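PDB 3GLV: lipopolysaccharide core biosynthesis protein from Thermoplasma volcanium GSS1, which probably catalyses the transfer of the AMP portion of ATP to FMN, making FAD and diphosphate with the aid of a divalent metal cation. Local coordinates for residues 23-28 with 88-93; 55-60 with 69-74. All coordinates share one frame; numbering follows the deposited sequence.

Contact 1 of 2, residues 23-28 with 88-93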
ATOM      1  N   LYS A  23      -8.968  -5.058  -3.767  1.00 18.09           N
ATOM      2  CA  LYS A  23      -8.826  -6.495  -3.705  1.00 18.97           C
ATOM      3  C   LYS A  23     -10.028  -7.220  -4.239  1.00 19.23           C
ATOM      4  O   LYS A  23      -9.881  -8.233  -4.978  1.00 18.94           O
ATOM      5  CB  LYS A  23      -8.488  -6.956  -2.304  1.00 19.62           C
ATOM      6  CG  LYS A  23      -8.317  -8.422  -2.168  1.00 22.39           C
ATOM      7  CD  LYS A  23      -7.817  -8.854  -0.732  1.00 26.61           C
ATOM      8  CE  LYS A  23      -6.372  -8.390  -0.441  1.00 27.20           C
ATOM      9  NZ  LYS A  23      -5.949  -9.072   0.816  1.00 25.32           N
ATOM     10  N   GLU A  24     -11.222  -6.741  -3.890  1.00 19.11           N
ATOM     11  CA  GLU A  24     -12.432  -7.422  -4.362  1.00 18.80           C
ATOM     12  C   GLU A  24     -12.601  -7.139  -5.866  1.00 19.30           C
ATOM     13  O   GLU A  24     -13.045  -7.997  -6.585  1.00 17.67           O
ATOM     14  CB  GLU A  24     -13.663  -7.004  -3.581  1.00 19.13           C
ATOM     15  CG  GLU A  24     -13.650  -7.424  -2.117  1.00 20.59           C
ATOM     16  CD  GLU A  24     -13.494  -8.923  -1.936  1.00 20.50           C
ATOM     17  OE1 GLU A  24     -14.425  -9.663  -2.272  1.00 22.02           O
ATOM     18  OE2 GLU A  24     -12.440  -9.353  -1.458  1.00 21.82           O
ATOM     19  N   SER A  25     -12.177  -5.949  -6.340  1.00 18.68           N
ATOM     20  CA  SER A  25     -12.275  -5.662  -7.741  1.00 18.86           C
ATOM     21  C   SER A  25     -11.380  -6.629  -8.505  1.00 20.12           C
ATOM     22  O   SER A  25     -11.793  -7.147  -9.523  1.00 19.82           O
ATOM     23  CB  SER A  25     -11.943  -4.211  -8.068  1.00 19.00           C
ATOM     24  OG  SER A  25     -12.848  -3.315  -7.417  1.00 19.31           O
ATOM     25  N   LYS A  26     -10.151  -6.862  -8.014  1.00 21.05           N
ATOM     26  CA  LYS A  26      -9.192  -7.735  -8.694  1.00 21.18           C
ATOM     27  C   LYS A  26      -9.749  -9.146  -8.819  1.00 20.40           C
ATOM     28  O   LYS A  26      -9.597  -9.807  -9.844  1.00 19.95           O
ATOM     29  CB  LYS A  26      -7.865  -7.736  -7.983  1.00 22.49           C
ATOM     30  CG  LYS A  26      -6.805  -8.726  -8.543  1.00 25.82           C
ATOM     31  CD  LYS A  26      -6.458  -8.501  -9.997  1.00 27.78           C
ATOM     32  CE  LYS A  26      -5.291  -9.402 -10.438  1.00 31.14           C
ATOM     33  NZ  LYS A  26      -4.004  -8.726 -10.429  1.00 34.73           N
ATOM     34  N   LYS A  27     -10.472  -9.583  -7.793  1.00 19.99           N
ATOM     35  CA  LYS A  27     -11.028 -10.928  -7.782  1.00 18.80           C
ATOM     36  C   LYS A  27     -11.953 -11.153  -8.974  1.00 18.98           C
ATOM     37  O   LYS A  27     -12.235 -12.312  -9.298  1.00 17.64           O
ATOM     38  CB  LYS A  27     -11.823 -11.209  -6.508  1.00 17.11           C
ATOM     39  CG  LYS A  27     -10.951 -11.445  -5.308  1.00 18.44           C
ATOM     40  CD  LYS A  27     -11.766 -11.740  -4.076  1.00 18.08           C
ATOM     41  CE  LYS A  27     -10.837 -11.979  -2.905  1.00 17.07           C
ATOM     42  NZ  LYS A  27     -11.589 -11.892  -1.609  1.00 15.79           N
ATOM     43  N   LEU A  28     -12.476 -10.087  -9.578  1.00 19.05           N
ATOM     44  CA  LEU A  28     -13.505 -10.270 -10.602  1.00 19.95           C
ATOM     45  C   LEU A  28     -12.892 -10.503 -12.003  1.00 20.10           C
ATOM     46  O   LEU A  28     -13.611 -10.798 -12.960  1.00 20.29           O
ATOM     47  CB  LEU A  28     -14.489  -9.085 -10.629  1.00 19.58           C
ATOM     48  CG  LEU A  28     -15.401  -8.737  -9.443  1.00 18.69           C
ATOM     49  CD1 LEU A  28     -15.921  -7.280  -9.600  1.00 13.20           C
ATOM     50  CD2 LEU A  28     -16.550  -9.734  -9.236  1.00 15.43           C
ATOM     51  N   ILE A  88     -15.167  -4.599 -17.026  1.00 19.28           N
ATOM     52  CA  ILE A  88     -15.933  -4.352 -15.794  1.00 17.63           C
ATOM     53  C   ILE A  88     -15.505  -3.099 -15.133  1.00 18.04           C
ATOM     54  O   ILE A  88     -14.299  -2.779 -15.061  1.00 17.74           O
ATOM     55  CB  ILE A  88     -15.746  -5.519 -14.763  1.00 18.77           C
ATOM     56  CG1 ILE A  88     -16.270  -6.840 -15.328  1.00 18.73           C
ATOM     57  CG2 ILE A  88     -16.400  -5.209 -13.452  1.00 16.85           C
ATOM     58  CD1 ILE A  88     -16.095  -8.067 -14.345  1.00 19.41           C
ATOM     59  N   ILE A  89     -16.497  -2.332 -14.717  1.00 17.80           N
ATOM     60  CA  ILE A  89     -16.281  -1.155 -13.915  1.00 17.72           C
ATOM     61  C   ILE A  89     -16.851  -1.423 -12.538  1.00 18.10           C
ATOM     62  O   ILE A  89     -18.013  -1.909 -12.341  1.00 18.72           O
ATOM     63  CB  ILE A  89     -16.858   0.132 -14.509  1.00 17.97           C
ATOM     64  CG1 ILE A  89     -16.229   0.412 -15.823  1.00 16.99           C
ATOM     65  CG2 ILE A  89     -16.554   1.343 -13.527  1.00 18.36           C
ATOM     66  CD1 ILE A  89     -16.864   1.632 -16.656  1.00 18.31           C
ATOM     67  N   THR A  90     -16.000  -1.148 -11.578  1.00 16.96           N
ATOM     68  CA  THR A  90     -16.285  -1.408 -10.175  1.00 19.18           C
ATOM     69  C   THR A  90     -16.679  -0.123  -9.407  1.00 19.25           C
ATOM     70  O   THR A  90     -16.000   0.891  -9.516  1.00 18.24           O
ATOM     71  CB  THR A  90     -15.008  -2.110  -9.711  1.00 19.54           C
ATOM     72  OG1 THR A  90     -15.179  -3.561  -9.814  1.00 22.73           O
ATOM     73  CG2 THR A  90     -14.634  -1.728  -8.642  1.00 16.22           C
ATOM     74  N   LEU A  91     -17.818  -0.173  -8.708  1.00 19.03           N
ATOM     75  CA  LEU A  91     -18.236   0.902  -7.767  1.00 20.93           C
ATOM     76  C   LEU A  91     -18.320   0.408  -6.283  1.00 21.27           C
ATOM     77  O   LEU A  91     -18.491  -0.768  -6.029  1.00 19.50           O
ATOM     78  CB  LEU A  91     -19.582   1.496  -8.165  1.00 21.00           C
ATOM     79  CG  LEU A  91     -19.758   2.144  -9.549  1.00 22.44           C
ATOM     80  CD1 LEU A  91     -21.179   2.452  -9.782  1.00 25.62           C
ATOM     81  CD2 LEU A  91     -18.877   3.382  -9.726  1.00 25.90           C
ATOM     82  N   GLY A  92     -18.204   1.323  -5.339  1.00 22.87           N
ATOM     83  CA  GLY A  92     -18.430   1.054  -3.904  1.00 25.16           C
ATOM     84  C   GLY A  92     -19.866   0.608  -3.635  1.00 26.99           C
ATOM     85  O   GLY A  92     -20.766   0.923  -4.412  1.00 28.54           O
ATOM     86  N   TYR A  93     -20.093  -0.106  -2.539  1.00 29.34           N
ATOM     87  CA  TYR A  93     -21.436  -0.652  -2.156  1.00 30.98           C
ATOM     88  C   TYR A  93     -22.591   0.410  -2.084  1.00 32.46           C
ATOM     89  O   TYR A  93     -23.806   0.153  -2.407  1.00 32.01           O
ATOM     90  CB  TYR A  93     -21.333  -1.342  -0.766  1.00 31.83           C
ATOM     91  CG  TYR A  93     -22.668  -1.863  -0.293  1.00 34.72           C
ATOM     92  CD1 TYR A  93     -23.248  -2.982  -0.914  1.00 38.85           C
ATOM     93  CD2 TYR A  93     -23.371  -1.234   0.727  1.00 38.46           C
ATOM     94  CE1 TYR A  93     -24.494  -3.484  -0.516  1.00 42.51           C
ATOM     95  CE2 TYR A  93     -24.634  -1.725   1.141  1.00 41.47           C
ATOM     96  CZ  TYR A  93     -25.189  -2.852   0.509  1.00 44.03           C
ATOM     97  OH  TYR A  93     -26.423  -3.363   0.885  1.00 48.49           O
TER

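Contact 2 of 2, residues 55-60 with 69-74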
ATOM      1  N   SER A  55       2.091  11.495  -6.455  1.00 21.42           N
ATOM      2  CA  SER A  55       2.337  10.687  -5.261  1.00 20.66           C
ATOM      3  C   SER A  55       1.230   9.667  -5.062  1.00 19.51           C
ATOM      4  O   SER A  55       1.521   8.478  -4.826  1.00 18.61           O
ATOM      5  CB  SER A  55       2.506  11.546  -4.023  1.00 20.81           C
ATOM      6  OG  SER A  55       3.675  12.335  -4.137  1.00 20.51           O
ATOM      7  N   ARG A  56      -0.023  10.097  -5.197  1.00 18.76           N
ATOM      8  CA  ARG A  56      -1.114   9.165  -4.920  1.00 18.79           C
ATOM      9  C   ARG A  56      -1.078   8.005  -5.917  1.00 20.42           C
ATOM     10  O   ARG A  56      -1.331   6.855  -5.549  1.00 19.96           O
ATOM     11  CB  ARG A  56      -2.484   9.854  -4.928  1.00 17.61           C
ATOM     12  CG  ARG A  56      -2.669  10.826  -3.761  1.00 18.91           C
ATOM     13  CD  ARG A  56      -4.067  11.530  -3.665  1.00 17.17           C
ATOM     14  NE  ARG A  56      -4.241  12.629  -4.607  1.00 17.52           N
ATOM     15  CZ  ARG A  56      -4.848  12.543  -5.788  1.00 18.25           C
ATOM     16  NH1 ARG A  56      -5.394  11.393  -6.188  1.00 19.28           N
ATOM     17  NH2 ARG A  56      -4.955  13.620  -6.570  1.00 18.05           N
ATOM     18  N   LEU A  57      -0.843   8.332  -7.191  1.00 20.49           N
ATOM     19  CA  LEU A  57      -0.777   7.333  -8.261  1.00 21.77           C
ATOM     20  C   LEU A  57       0.348   6.330  -7.989  1.00 21.73           C
ATOM     21  O   LEU A  57       0.135   5.143  -8.089  1.00 21.83           O
ATOM     22  CB  LEU A  57      -0.554   8.008  -9.636  1.00 22.03           C
ATOM     23  CG  LEU A  57      -0.193   7.127 -10.892  1.00 24.84           C
ATOM     24  CD1 LEU A  57      -1.301   6.227 -11.241  1.00 26.60           C
ATOM     25  CD2 LEU A  57       0.055   7.996 -12.126  1.00 25.24           C
ATOM     26  N   ALA A  58       1.551   6.838  -7.698  1.00 22.90           N
ATOM     27  CA  ALA A  58       2.738   6.001  -7.416  1.00 22.99           C
ATOM     28  C   ALA A  58       2.512   5.042  -6.244  1.00 23.80           C
ATOM     29  O   ALA A  58       2.901   3.867  -6.300  1.00 22.87           O
ATOM     30  CB  ALA A  58       3.957   6.881  -7.158  1.00 22.96           C
ATOM     31  N   LEU A  59       1.881   5.526  -5.171  1.00 22.64           N
ATOM     32  CA  LEU A  59       1.628   4.654  -4.046  1.00 22.35           C
ATOM     33  C   LEU A  59       0.653   3.564  -4.429  1.00 21.67           C
ATOM     34  O   LEU A  59       0.934   2.389  -4.174  1.00 21.02           O
ATOM     35  CB  LEU A  59       1.124   5.420  -2.820  1.00 22.48           C
ATOM     36  CG  LEU A  59       1.210   4.745  -1.483  1.00 25.99           C
ATOM     37  CD1 LEU A  59       2.615   4.142  -1.117  1.00 24.73           C
ATOM     38  CD2 LEU A  59       0.701   5.721  -0.376  1.00 24.05           C
ATOM     39  N   ILE A  60      -0.463   3.916  -5.059  1.00 21.20           N
ATOM     40  CA  ILE A  60      -1.448   2.888  -5.518  1.00 20.68           C
ATOM     41  C   ILE A  60      -0.777   1.779  -6.373  1.00 19.81           C
ATOM     42  O   ILE A  60      -1.098   0.605  -6.266  1.00 19.31           O
ATOM     43  CB  ILE A  60      -2.608   3.564  -6.315  1.00 21.92           C
ATOM     44  CG1 ILE A  60      -3.729   3.955  -5.364  1.00 22.41           C
ATOM     45  CG2 ILE A  60      -3.191   2.650  -7.405  1.00 21.00           C
ATOM     46  CD1 ILE A  60      -4.369   2.755  -4.678  1.00 21.02           C
ATOM     47  N   ALA A  69      -1.941   1.545 -13.017  1.00 24.29           N
ATOM     48  CA  ALA A  69      -2.573   2.737 -12.494  1.00 24.03           C
ATOM     49  C   ALA A  69      -2.314   3.909 -13.377  1.00 23.74           C
ATOM     50  O   ALA A  69      -1.179   4.124 -13.836  1.00 23.13           O
ATOM     51  CB  ALA A  69      -2.115   3.011 -11.062  1.00 23.43           C
ATOM     52  N   ILE A  70      -3.374   4.672 -13.613  1.00 22.70           N
ATOM     53  CA  ILE A  70      -3.311   5.863 -14.419  1.00 22.75           C
ATOM     54  C   ILE A  70      -4.071   7.041 -13.835  1.00 22.67           C
ATOM     55  O   ILE A  70      -5.032   6.904 -13.042  1.00 22.41           O
ATOM     56  CB  ILE A  70      -3.780   5.628 -15.870  1.00 23.35           C
ATOM     57  CG1 ILE A  70      -5.234   5.206 -15.921  1.00 22.93           C
ATOM     58  CG2 ILE A  70      -2.893   4.550 -16.608  1.00 23.98           C
ATOM     59  CD1 ILE A  70      -5.738   5.289 -17.328  1.00 23.20           C
ATOM     60  N   LEU A  71      -3.656   8.222 -14.244  1.00 22.73           N
ATOM     61  CA  LEU A  71      -4.396   9.427 -13.886  1.00 24.83           C
ATOM     62  C   LEU A  71      -5.690   9.523 -14.728  1.00 25.40           C
ATOM     63  O   LEU A  71      -5.712   9.233 -15.920  1.00 25.08           O
ATOM     64  CB  LEU A  71      -3.506  10.651 -14.062  1.00 25.45           C
ATOM     65  CG  LEU A  71      -2.868  11.345 -12.836  1.00 28.87           C
ATOM     66  CD1 LEU A  71      -2.890  10.598 -11.557  1.00 23.51           C
ATOM     67  CD2 LEU A  71      -1.439  11.893 -13.143  1.00 32.36           C
ATOM     68  N   GLY A  72      -6.760   9.957 -14.114  1.00 25.92           N
ATOM     69  CA  GLY A  72      -7.993  10.155 -14.818  1.00 27.29           C
ATOM     70  C   GLY A  72      -8.042  11.436 -15.645  1.00 29.53           C
ATOM     71  O   GLY A  72      -7.082  12.162 -15.749  1.00 27.89           O
ATOM     72  N   HIS A  73      -9.190  11.677 -16.244  1.00 32.32           N
ATOM     73  CA  HIS A  73      -9.386  12.823 -17.101  1.00 36.15           C
ATOM     74  C   HIS A  73     -10.192  13.890 -16.449  1.00 38.99           C
ATOM     75  O   HIS A  73     -11.310  13.700 -16.033  1.00 39.41           O
ATOM     76  CB  HIS A  73     -10.047  12.433 -18.403  1.00 36.00           C
ATOM     77  CG  HIS A  73      -9.094  11.888 -19.399  1.00 36.55           C
ATOM     78  ND1 HIS A  73      -7.966  12.562 -19.776  1.00 40.79           N
ATOM     79  CD2 HIS A  73      -9.078  10.719 -20.064  1.00 36.95           C
ATOM     80  CE1 HIS A  73      -7.301  11.841 -20.653  1.00 42.34           C
ATOM     81  NE2 HIS A  73      -7.957  10.718 -20.845  1.00 39.84           N
ATOM     82  N   GLU A  74      -9.565  15.037 -16.438  1.00 42.57           N
ATOM     83  CA  GLU A  74      -9.928  16.214 -15.717  1.00 45.69           C
ATOM     84  C   GLU A  74     -11.394  16.550 -15.466  1.00 46.67           C
ATOM     85  O   GLU A  74     -11.690  17.291 -14.552  1.00 48.13           O
ATOM     86  CB  GLU A  74      -9.168  17.375 -16.343  1.00 47.12           C
ATOM     87  CG  GLU A  74      -7.678  17.030 -16.625  1.00 49.89           C
ATOM     88  CD  GLU A  74      -7.464  16.066 -17.778  1.00 54.18           C
ATOM     89  OE1 GLU A  74      -8.434  15.601 -18.356  1.00 57.43           O
ATOM     90  OE2 GLU A  74      -6.309  15.797 -18.141  1.00 57.32           O
TER

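Contact 1 of 2, residues 23-28 with 88-93
Ser-25 and Thr-90 meet where helix 16-26 lies on strand 88-91, their CA atoms 6.3 Å apart. Both side chains are buried, and CB of Ser-25 stands 3.7 Å from OG1 of Thr-90. The hydroxyl pair adds little: OG1 of Thr-90 donates weakly to OG of Ser-25 at 3.4 Å, and the modelled place of that OG is doubtful. The firmer partner of the serine hydroxyl is the carbonyl O of Tyr-21, one turn back in the helix, while Val-5 of strand 4-9 packs against both residues. In the loop that follows the helix, Leu-28 closes the edge of this buried patch. Its CG lies anti to the carbonyl carbon (chi1 -64°), CD1 approaches Thr-90 OG1 at 3.8 Å, and CB is 4.2 Å from CD1 of the buried Ile-88. On the solvent side, by contrast, exposed Lys-27 NZ reaches the syn lone pair of Glu-24 OE2 at 2.7 Å, a salt bridge within residues 23-28. With an alanine in place of Thr-90, the weak hydroxyl link would be gone and a gap would probably open between Ser-25, Leu-28 and Val-5. A helix laid on a parallel sheet in this way is characteristic of the Rossmann-like α/β fold of cytidylyltransferase-like proteins.

Contact 2 of 2, residues 55-60 with 69-74
Leu-57 sends its CD1 methyl against Ala-69, 3.3 Å from the alanine CB, which is tighter than usual van der Waals contact between carbons. The same methyl lies 3.5 Å from the backbone N of Ile-70, so it rests on the main chain of the strand as well as on the alanine methyl. The second branch, CD2, reaches CD1 of Leu-71 at 4.0 Å, the two leucine side chains slanting across each other. Two torsions set this fork: the first, with CG anti to the backbone N (chi1 169°), carries CG toward the strand, and the second (chi2 65°) turns CD1 to Ala-69 and CD2 to Leu-71. One turn along the helix, CG2 of Ile-60 touches the alanine CB at 3.8 Å, and this small side chain thereby meets both helix residues.

Helix 55-60 and strand 69-71 run nearly antiparallel, at 168°, with their axes 8.2 Å apart at closest approach, a separation consistent with side chains bridging the gap. Farther out, Val-36 of strand 31-36 touches Leu-57 and Val-34 touches Ile-60, while Ile-70 shares backbone hydrogen bonds with both valines. Arg-56 secures the helix elsewhere, through a salt bridge to Asp-39 and hydrogen bonds to the carbonyls of Val-10, Ala-37 and Phe-51. Leu-16 of the second subunit packs on Ser-55 and Ala-58, and its Ile-19 on Leu-59.

No hydrogen bond crosses between the two segments. Cohesion here therefore rests on van der Waals contact of methyl groups with one another and with the strand main chain, whereas directional polar bonds fix helix and strand to their other neighbours.

Contacts 1 and 2 join helices to different strands of one parallel sheet, with order 68-71, 31-36, 4-9, 88-91, 114-117. Contact 2 uses an edge strand within this chain, contact 1 the strand beyond the central 4-9, and the two lie on opposite sides of the chain's centre. Their centres are about 17 Å apart and their nearest atoms about 9 Å, so they do not touch; along the chain, contact 2 is nested inside the loop closed by contact 1. Contact 2 lies closer to the inferred ATP site: the side chain of Ile-60 is about 4 Å from that of Phe-11 and about 6 Å from that of His-18, whereas that of Ser-25 is about 8 and 10 Å from them.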